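Local coordinates for protein 5,10-methylenetetrahydromethanopterin reductase (Methanopyrus kandleri, PDB 1EZW) that catalyses the reversible, coenzyme F420-dependent reduction of methylenetetrahydromethanopterin to methyltetrahydromethanopterin, a one-carbon step of methanogenesis from carbon dioxide, at residues 71-76 against 152-157; 229-234 against 325-330. One frame throughout, in Å; residues are numbered along the deposited sequence.

How the interactions relate
From the N terminus, the chain reaches interaction 1 where helix 73-86 begins after strand 60-63. The contact closes when residues 152-157, in the loop between helix 127-142 and strand 173-176, come back to that helix start with 75 residues in between. Interaction 2 opens later, at the end of strand 225-229, and closes just past strand 321-324 after another 90 residues, most of them helical. The two loops are in series and neither nest nor cross. Their centres lie about 35 Å apart, on opposite sides of the chain's centre: interaction 1 fastens a long loop to a barrel helix, interaction 2 joins the segments following two adjacent barrel strands.

Interaction 1. Residues 71-76 against 152-157; sequences RHPLIT and KYVKTG
Pro73 and Val154 mark one close approach of the two backbones, their CA atoms 8.1 Å apart, and Leu74 and Thr156 follow at 8.9 Å between CA atoms, so this gap is bridged by side chains with no hydrogen bond across it. Pro73 CG meets Val154 CG2 at 3.8 Å, the two side chains sliding past each other in opposite directions. The same methyl lies obliquely to the His72 ring, 4.1 Å from His72 CE1, and the two side chains cross at about a right angle. His72 has CG anti to its backbone N (chi1 -168°), and its ring caps the helix: Leu74 N donates to His72 ND1 at 3.0 Å, nearly straight (169°) and in the ring plane, which fixes the ring's rotation. Tyr153 reaches Pro73 tip to tip, with Tyr153 OH 3.3 Å from Pro73 CD in one of its two modelled conformers; this hydroxyl is hydrogen-bonded to Pro68 O. Further along, Leu74 CD1 and Thr156 CG2 touch loosely at 4.3 Å, while Thr156 OG1 is turned to its own loop, hydrogen-bonded to Gly157 O and Tyr149 N. Trp117 meets the rings of both His72 and Tyr153, Val134 of helix 127-142 lies against Pro73 and Tyr153, and Met106 of the second subunit packs on His72. The arrangement is an N-capped helix start, with His72 as the N-cap and proline in the first turn, held against a long loop beside the (beta/alpha)8 barrel.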
loop_
_atom_site.group_PDB
_atom_site.type_symbol
_atom_site.label_atom_id
_atom_site.label_comp_id
_atom_site.label_asym_id
_atom_site.label_seq_id
_atom_site.Cartn_x
_atom_site.Cartn_y
_atom_site.Cartn_z
ATOM N N ARG A 71 22.018 -15.006 -5.163
ATOM C CA ARG A 71 21.805 -14.538 -3.778
ATOM C C ARG A 71 22.075 -15.745 -2.905
ATOM O O ARG A 71 21.790 -16.874 -3.297
ATOM C CB ARG A 71 20.337 -14.155 -3.528
ATOM C CG ARG A 71 19.835 -13.026 -4.418
ATOM C CD ARG A 71 18.349 -12.793 -4.036
ATOM N NE ARG A 71 17.688 -11.804 -4.898
ATOM C CZ ARG A 71 17.315 -12.058 -6.152
ATOM N NH1 ARG A 71 16.720 -11.125 -6.893
ATOM N NH2 ARG A 71 17.548 -13.257 -6.667
ATOM N N HIS A 72 22.590 -15.521 -1.698
ATOM C CA HIS A 72 22.816 -16.620 -0.776
ATOM C C HIS A 72 21.456 -17.250 -0.463
ATOM O O HIS A 72 20.447 -16.554 -0.352
ATOM C CB HIS A 72 23.439 -16.055 0.506
ATOM C CG HIS A 72 23.992 -17.095 1.433
ATOM N ND1 HIS A 72 23.194 -17.909 2.202
ATOM C CD2 HIS A 72 25.276 -17.455 1.699
ATOM C CE1 HIS A 72 23.963 -18.739 2.904
ATOM N NE2 HIS A 72 25.232 -18.477 2.618
ATOM N N PRO A 73 21.384 -18.574 -0.340
ATOM C CA PRO A 73 20.090 -19.168 -0.040
ATOM C C PRO A 73 19.408 -18.671 1.230
ATOM O O PRO A 73 18.183 -18.698 1.305
ATOM C CB PRO A 73 20.398 -20.680 -0.044
ATOM C CG PRO A 73 21.833 -20.750 0.264
ATOM C CD PRO A 73 22.394 -19.640 -0.575
ATOM N N LEU A 74 20.179 -18.173 2.214
ATOM C CA LEU A 74 19.575 -17.664 3.437
ATOM C C LEU A 74 18.901 -16.323 3.115
ATOM O O LEU A 74 17.933 -15.962 3.768
ATOM C CB LEU A 74 20.629 -17.450 4.544
ATOM C CG LEU A 74 21.086 -18.771 5.189
ATOM C CD1 LEU A 74 22.313 -18.487 6.116
ATOM C CD2 LEU A 74 19.924 -19.386 6.018
ATOM N N ILE A 75 19.448 -15.589 2.142
ATOM C CA ILE A 75 18.811 -14.329 1.714
ATOM C C ILE A 75 17.505 -14.676 0.946
ATOM O O ILE A 75 16.456 -14.037 1.143
ATOM C CB ILE A 75 19.757 -13.511 0.857
ATOM C CG1 ILE A 75 20.894 -12.971 1.748
ATOM C CG2 ILE A 75 19.007 -12.365 0.157
ATOM C CD1 ILE A 75 20.395 -12.041 2.868
ATOM N N THR A 76 17.556 -15.673 0.070
ATOM C CA THR A 76 16.322 -16.074 -0.612
ATOM C C THR A 76 15.282 -16.523 0.437
ATOM O O THR A 76 14.110 -16.155 0.351
ATOM C CB THR A 76 16.625 -17.222 -1.616
ATOM O OG1 THR A 76 17.443 -16.704 -2.672
ATOM C CG2 THR A 76 15.308 -17.782 -2.191
ATOM N N LYS A 152 27.406 -29.567 -0.535
ATOM C CA LYS A 152 28.478 -29.347 -1.494
ATOM C C LYS A 152 28.459 -27.939 -2.057
ATOM O O LYS A 152 29.488 -27.409 -2.444
ATOM C CB LYS A 152 28.340 -30.274 -2.722
ATOM C CG LYS A 152 28.234 -31.778 -2.462
ATOM C CD LYS A 152 27.898 -32.533 -3.797
ATOM C CE LYS A 152 29.116 -32.786 -4.749
ATOM N NZ LYS A 152 29.883 -31.644 -5.358
ATOM N N TYR A 153 27.277 -27.319 -2.131
ATOM C CA TYR A 153 27.158 -25.976 -2.713
ATOM C C TYR A 153 26.990 -24.893 -1.641
ATOM O O TYR A 153 27.373 -23.756 -1.848
ATOM C CB TYR A 153 25.990 -25.972 -3.739
ATOM C CG TYR A 153 25.019 -24.796 -3.645
ATOM C CD1 TYR A 153 25.192 -23.639 -4.419
ATOM C CD2 TYR A 153 23.948 -24.844 -2.755
ATOM C CE1 TYR A 153 24.307 -22.557 -4.300
ATOM C CE2 TYR A 153 23.056 -23.755 -2.632
ATOM C CZ TYR A 153 23.247 -22.634 -3.401
ATOM O OH TYR A 153 22.359 -21.571 -3.233
ATOM N N VAL A 154 26.444 -25.251 -0.491
ATOM C CA VAL A 154 26.315 -24.264 0.570
ATOM C C VAL A 154 26.651 -24.926 1.888
ATOM O O VAL A 154 26.237 -26.060 2.157
ATOM C CB VAL A 154 24.859 -23.639 0.638
ATOM C CG1 VAL A 154 23.792 -24.723 0.841
ATOM C CG2 VAL A 154 24.808 -22.640 1.773
ATOM N N LYS A 155 27.437 -24.221 2.694
ATOM C CA LYS A 155 27.763 -24.680 4.034
ATOM C C LYS A 155 27.509 -23.478 4.939
ATOM O O LYS A 155 28.117 -22.439 4.786
ATOM C CB LYS A 155 29.228 -25.145 4.156
ATOM C CG LYS A 155 29.552 -25.550 5.604
ATOM C CD LYS A 155 31.026 -26.019 5.750
ATOM C CE LYS A 155 31.325 -26.325 7.228
ATOM N NZ LYS A 155 32.650 -26.981 7.411
ATOM N N THR A 156 26.588 -23.622 5.876
ATOM C CA THR A 156 26.288 -22.515 6.781
ATOM C C THR A 156 26.982 -22.728 8.116
ATOM O O THR A 156 27.584 -23.796 8.368
ATOM C CB THR A 156 24.789 -22.450 7.105
ATOM O OG1 THR A 156 24.411 -23.561 7.928
ATOM C CG2 THR A 156 23.951 -22.492 5.825
ATOM N N GLY A 157 26.936 -21.694 8.949
ATOM C CA GLY A 157 27.395 -21.801 10.319
ATOM C C GLY A 157 26.093 -22.110 11.060
ATOM O O GLY A 157 25.194 -22.736 10.502
#

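Interaction 2. Residues 229-234 against 325-330; sequences YTCFSI and GSPIGP
Phe232 and Gly325 join just beyond two adjacent parallel strands of the TIM barrel, 225-229 and 321-324, where a type VI turn with a cis Ser326-Pro327 peptide runs into a classic gamma turn centred on Ile328. Phe232 N donates to Gly325 O at 3.0 Å from well above the carbonyl plane (46°), and Gly325 O also takes a weak bond from Ile328 N within the turn. Ile328 then bridges Ser233 in the parallel manner: its N gives a weak bond to Phe232 O at 2.7 Å, and its O accepts from Ile234 N at 3.2 Å.

Phe232 has CG anti to its backbone N (chi1 -168°), and its ring presents an edge to Ile328 O, which lies near the ring plane 3.7 Å from Phe232 CD2. Val339 and Val307 of two helices also touch this side chain. Pro327 lies across the Cys231-Ser233 backbone. Its CD meets Cys231 SG, anti to the backbone N (chi1 166°), at 3.8 Å, and its CG reaches Ser233 CB, also at 3.8 Å. An alanine here would probably leave Cys231 SG and Ser233 CB without these apolar neighbours and disfavour the cis peptide, disturbing the turn that presents Ile328. Ser233 OG sits near Pro327 CG and Gly329 CA, but its hydrogen bond goes to Ala241 O of helix 238-254. Thr230 OG1 is likewise tied outside the contact, to Val323 O. At the opposite end from Pro330, a single water donates to Ser326 O at 2.7 Å and to Thr230 O at 3.3 Å, stitching the two carbonyls together.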
loop_
_atom_site.group_PDB
_atom_site.type_symbol
_atom_site.label_atom_id
_atom_site.label_comp_id
_atom_site.label_asym_id
_atom_site.label_seq_id
_atom_site.Cartn_x
_atom_site.Cartn_y
_atom_site.Cartn_z
ATOM N N TYR A 229 4.254 -23.318 -18.114
ATOM C CA TYR A 229 4.606 -21.904 -18.267
ATOM C C TYR A 229 4.483 -21.691 -19.784
ATOM O O TYR A 229 5.412 -21.988 -20.546
ATOM C CB TYR A 229 6.050 -21.686 -17.779
ATOM C CG TYR A 229 6.194 -20.995 -16.422
ATOM C CD1 TYR A 229 5.187 -21.061 -15.454
ATOM C CD2 TYR A 229 7.372 -20.329 -16.096
ATOM C CE1 TYR A 229 5.363 -20.469 -14.176
ATOM C CE2 TYR A 229 7.559 -19.744 -14.842
ATOM C CZ TYR A 229 6.558 -19.816 -13.890
ATOM O OH TYR A 229 6.781 -19.266 -12.639
ATOM N N THR A 230 3.337 -21.163 -20.215
ATOM C CA THR A 230 3.049 -20.995 -21.641
ATOM C C THR A 230 3.280 -19.650 -22.296
ATOM O O THR A 230 3.453 -18.627 -21.624
ATOM C CB THR A 230 1.566 -21.326 -21.923
ATOM O OG1 THR A 230 0.729 -20.235 -21.476
ATOM C CG2 THR A 230 1.138 -22.608 -21.176
ATOM N N CYS A 231 3.351 -19.684 -23.623
ATOM C CA CYS A 231 3.346 -18.482 -24.446
ATOM C C CYS A 231 1.829 -18.488 -24.697
ATOM O O CYS A 231 1.283 -19.445 -25.280
ATOM C CB CYS A 231 4.105 -18.686 -25.745
ATOM S SG CYS A 231 3.767 -17.381 -26.908
ATOM N N PHE A 232 1.123 -17.438 -24.277
ATOM C CA PHE A 232 -0.332 -17.484 -24.354
ATOM C C PHE A 232 -0.874 -16.244 -25.021
ATOM O O PHE A 232 -0.383 -15.132 -24.753
ATOM C CB PHE A 232 -0.846 -17.567 -22.904
ATOM C CG PHE A 232 -2.284 -17.893 -22.755
ATOM C CD1 PHE A 232 -2.673 -19.183 -22.409
ATOM C CD2 PHE A 232 -3.244 -16.895 -22.831
ATOM C CE1 PHE A 232 -4.015 -19.474 -22.126
ATOM C CE2 PHE A 232 -4.591 -17.173 -22.555
ATOM C CZ PHE A 232 -4.974 -18.448 -22.202
ATOM N N SER A 233 -1.878 -16.408 -25.884
ATOM C CA SER A 233 -2.452 -15.216 -26.522
ATOM C C SER A 233 -3.921 -15.425 -26.827
ATOM O O SER A 233 -4.280 -16.313 -27.619
ATOM C CB SER A 233 -1.689 -14.844 -27.793
ATOM O OG SER A 233 -2.065 -13.521 -28.226
ATOM N N ILE A 234 -4.773 -14.611 -26.210
ATOM C CA ILE A 234 -6.200 -14.754 -26.396
ATOM C C ILE A 234 -6.857 -13.427 -26.767
ATOM O O ILE A 234 -6.509 -12.367 -26.238
ATOM C CB ILE A 234 -6.845 -15.363 -25.123
ATOM C CG1 ILE A 234 -8.272 -15.838 -25.418
ATOM C CG2 ILE A 234 -6.813 -14.307 -23.950
ATOM C CD1 ILE A 234 -8.972 -16.490 -24.238
ATOM N N GLY A 325 1.372 -16.792 -19.948
ATOM C CA GLY A 325 2.568 -15.975 -20.062
ATOM C C GLY A 325 2.575 -15.169 -21.335
ATOM O O GLY A 325 1.671 -15.307 -22.184
ATOM N N SER A 326 3.613 -14.344 -21.468
ATOM C CA SER A 326 3.771 -13.440 -22.589
ATOM C C SER A 326 3.403 -14.094 -23.927
ATOM O O SER A 326 3.880 -15.195 -24.221
ATOM C CB SER A 326 5.224 -12.955 -22.625
ATOM O OG SER A 326 5.405 -12.001 -23.660
ATOM N N PRO A 327 2.681 -13.369 -24.798
ATOM C CA PRO A 327 2.215 -11.974 -24.642
ATOM C C PRO A 327 0.964 -11.761 -23.794
ATOM O O PRO A 327 0.613 -10.610 -23.469
ATOM C CB PRO A 327 1.978 -11.554 -26.093
ATOM C CG PRO A 327 1.317 -12.907 -26.654
ATOM C CD PRO A 327 2.353 -13.885 -26.152
ATOM N N ILE A 328 0.278 -12.860 -23.472
ATOM C CA ILE A 328 -0.982 -12.907 -22.742
ATOM C C ILE A 328 -2.126 -12.602 -23.710
ATOM O O ILE A 328 -3.126 -13.333 -23.775
ATOM C CB ILE A 328 -0.975 -11.965 -21.477
ATOM C CG1 ILE A 328 0.095 -12.495 -20.507
ATOM C CG2 ILE A 328 -2.362 -12.000 -20.778
ATOM C CD1 ILE A 328 0.165 -11.769 -19.200
ATOM N N GLY A 329 -1.969 -11.532 -24.485
ATOM C CA GLY A 329 -2.967 -11.179 -25.479
ATOM C C GLY A 329 -2.572 -9.826 -26.036
ATOM O O GLY A 329 -1.671 -9.171 -25.506
ATOM N N PRO A 330 -3.192 -9.402 -27.139
ATOM C CA PRO A 330 -2.890 -8.106 -27.748
ATOM C C PRO A 330 -2.976 -6.969 -26.701
ATOM O O PRO A 330 -2.160 -6.056 -26.715
ATOM C CB PRO A 330 -3.946 -8.021 -28.846
ATOM C CG PRO A 330 -3.941 -9.513 -29.340
ATOM C CD PRO A 330 -4.163 -10.154 -27.959
HETATM O O HOH W 1 5.726 -16.574 -22.787
#